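Local atomic coordinates of putative Endoribonuclease L-PSP (Entamoeba histolytica, PDB entry 3M1X), a protein that belongs to the RutC (YjgF/YER057c/UK114) family and may act as a deaminase, although its function has not been established. Residues Leu102-Ile105 with Lys106-Gly109. Sequence-based numbering, arbitrary orientation. Where two conformers were deposited one is given.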
ATOM      1  N   LEU A 102      -5.518  -5.201   9.629  1.00  8.19           N
ATOM      2  CA  LEU A 102      -6.323  -5.703  10.774  1.00  8.92           C
ATOM      3  C   LEU A 102      -6.698  -4.586  11.683  1.00  9.70           C
ATOM      4  O   LEU A 102      -5.904  -3.688  11.919  1.00 10.78           O
ATOM      5  CB  LEU A 102      -5.485  -6.744  11.547  1.00  9.45           C
ATOM      6  CG  LEU A 102      -5.141  -7.982  10.760  1.00 11.41           C
ATOM      7  CD1 LEU A 102      -4.047  -8.766  11.519  1.00 13.71           C
ATOM      8  CD2 LEU A 102      -6.352  -8.831  10.481  1.00 13.34           C
ATOM      9  N   ALA A 103      -7.844  -4.708  12.296  1.00 11.00           N
ATOM     10  CA  ALA A 103      -8.238  -3.789  13.373  1.00 12.60           C
ATOM     11  C   ALA A 103      -7.441  -4.084  14.619  1.00 11.88           C
ATOM     12  O   ALA A 103      -7.262  -3.192  15.465  1.00 15.45           O
ATOM     13  CB  ALA A 103      -9.759  -3.864  13.665  1.00 13.53           C
ATOM     14  N   ASP A 104      -6.939  -5.293  14.786  1.00 11.80           N
ATOM     15  CA  ASP A 104      -6.311  -5.729  16.013  1.00 13.91           C
ATOM     16  C   ASP A 104      -5.229  -6.734  15.699  1.00 11.42           C
ATOM     17  O   ASP A 104      -5.490  -7.793  15.084  1.00 11.84           O
ATOM     18  CB  ASP A 104      -7.390  -6.449  16.903  1.00 16.68           C
ATOM     19  CG  ASP A 104      -6.865  -7.044  18.246  1.00 20.61           C
ATOM     20  OD1 ASP A 104      -5.641  -7.022  18.590  1.00 20.20           O
ATOM     21  OD2 ASP A 104      -7.814  -7.369  19.025  1.00 23.05           O
ATOM     22  N   ILE A 105      -4.012  -6.441  16.061  1.00 11.75           N
ATOM     23  CA  ILE A 105      -2.887  -7.295  15.759  1.00 11.51           C
ATOM     24  C   ILE A 105      -3.055  -8.713  16.315  1.00 11.78           C
ATOM     25  O   ILE A 105      -2.430  -9.678  15.790  1.00 14.02           O
ATOM     26  CB  ILE A 105      -1.537  -6.680  16.129  1.00 13.36           C
ATOM     27  CG1 ILE A 105      -0.390  -7.300  15.320  1.00 15.24           C
ATOM     28  CG2 ILE A 105      -1.317  -6.769  17.639  1.00 15.72           C
ATOM     29  CD1 ILE A 105      -0.348  -7.077  13.794  1.00 15.62           C
ATOM     30  N   LYS A 106      -3.833  -8.871  17.405  1.00 12.88           N
ATOM     31  CA  LYS A 106      -3.947 -10.208  17.952  0.50 13.09           C
ATOM     32  C   LYS A 106      -4.698 -11.125  17.002  1.00 13.37           C
ATOM     33  O   LYS A 106      -4.611 -12.349  17.174  1.00 14.60           O
ATOM     34  CB  LYS A 106      -4.490 -10.182  19.351  0.50 14.69           C
ATOM     35  CG  LYS A 106      -3.735  -9.221  20.302  0.50 17.88           C
ATOM     36  CD  LYS A 106      -2.225  -9.558  20.652  0.50 14.69           C
ATOM     37  CE  LYS A 106      -1.765  -8.865  22.048  0.50 14.54           C
ATOM     38  NZ  LYS A 106      -0.471  -9.425  22.557  0.50 17.09           N
ATOM     39  N   ASP A 107      -5.411 -10.573  16.022  1.00 12.38           N
ATOM     40  CA  ASP A 107      -6.146 -11.354  15.053  1.00 12.03           C
ATOM     41  C   ASP A 107      -5.239 -11.906  13.945  1.00 10.83           C
ATOM     42  O   ASP A 107      -5.751 -12.598  13.066  1.00 13.05           O
ATOM     43  CB  ASP A 107      -7.285 -10.533  14.501  1.00 11.93           C
ATOM     44  CG  ASP A 107      -8.437 -10.378  15.442  1.00 11.65           C
ATOM     45  OD1 ASP A 107      -8.599 -11.288  16.311  1.00 16.10           O
ATOM     46  OD2 ASP A 107      -9.230  -9.424  15.310  1.00 12.61           O
ATOM     47  N   PHE A 108      -3.954 -11.624  13.968  1.00 11.74           N
ATOM     48  CA  PHE A 108      -3.067 -12.030  12.868  1.00 12.18           C
ATOM     49  C   PHE A 108      -3.098 -13.538  12.634  1.00 12.10           C
ATOM     50  O   PHE A 108      -3.187 -13.986  11.483  1.00 11.90           O
ATOM     51  CB  PHE A 108      -1.646 -11.493  13.159  1.00 13.23           C
ATOM     52  CG  PHE A 108      -0.582 -11.810  12.112  1.00 15.77           C
ATOM     53  CD1 PHE A 108      -0.611 -11.214  10.862  1.00 19.29           C
ATOM     54  CD2 PHE A 108       0.423 -12.728  12.361  1.00 20.50           C
ATOM     55  CE1 PHE A 108       0.399 -11.475   9.897  1.00 18.15           C
ATOM     56  CE2 PHE A 108       1.410 -12.993  11.428  1.00 21.81           C
ATOM     57  CZ  PHE A 108       1.406 -12.324  10.215  1.00 19.47           C
ATOM     58  N   GLY A 109      -2.964 -14.355  13.653  1.00 12.06           N
ATOM     59  CA  GLY A 109      -2.877 -15.794  13.449  1.00 13.52           C
ATOM     60  C   GLY A 109      -4.120 -16.364  12.832  1.00 11.93           C
ATOM     61  O   GLY A 109      -4.017 -17.155  11.882  1.00 11.83           O
TER
HETATM   62  O   HOH W   1      -8.614  -7.384  13.633  1.00 12.63           O
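D104 and K106 meet where the chain turns from strand into helix, and the backbone N of K106 donates to OD1 of the D104 carboxylate at 2.8 Å, closing an Asx turn in which the side-chain oxygen accepts from the N-H two residues on. The bond is fairly straight (162°), yet the N-H comes down on the carboxylate from above its plane. CG of D104 stands anti to the backbone N and beside the carbonyl carbon (chi1 177°), which brings OD1 to the K106 N-H. The methylenes of K106 cross this carboxylate, CG lying 3.4 Å from OD1, while the ammonium end leads away from it.

Two successive backbone bonds, each from residue i+3 back to residue i, wind the chain into this turn. D107 N donates to D104 O at 2.9 Å, and F108 N to I105 O at 3.1 Å; both donors lie well above the carbonyl planes.

The carboxylate of D107 turns back toward the loop, where its OD2 lies 2.7 Å from a water oxygen, a hydrogen bond the water probably donates; the same water accepts a weak one from D104 N. OD2 of D107 is 4.5 Å from OD2 of D104, a proximity of like charges that might slightly raise the pKa of either acid.

Apolar contact comes from L102, whose CD1 packs against the backbone of D107 and F108, 3.7 Å from F108 CA, and against F108 CB, at the edge of the F108 ring and near its plane.

Residues 102-109 join strand 95-102 to helix 108-119 at the surface of the subunit. L102 pairs through its backbone with F129 and A131. Strand 125-130 runs parallel to strand 95-102; I105 rests on its A130, F108 on R126 and C128. From a neighbouring subunit, A133 packs on I105 and P135 on F108, placing the strand-to-helix turn at a trimer interface.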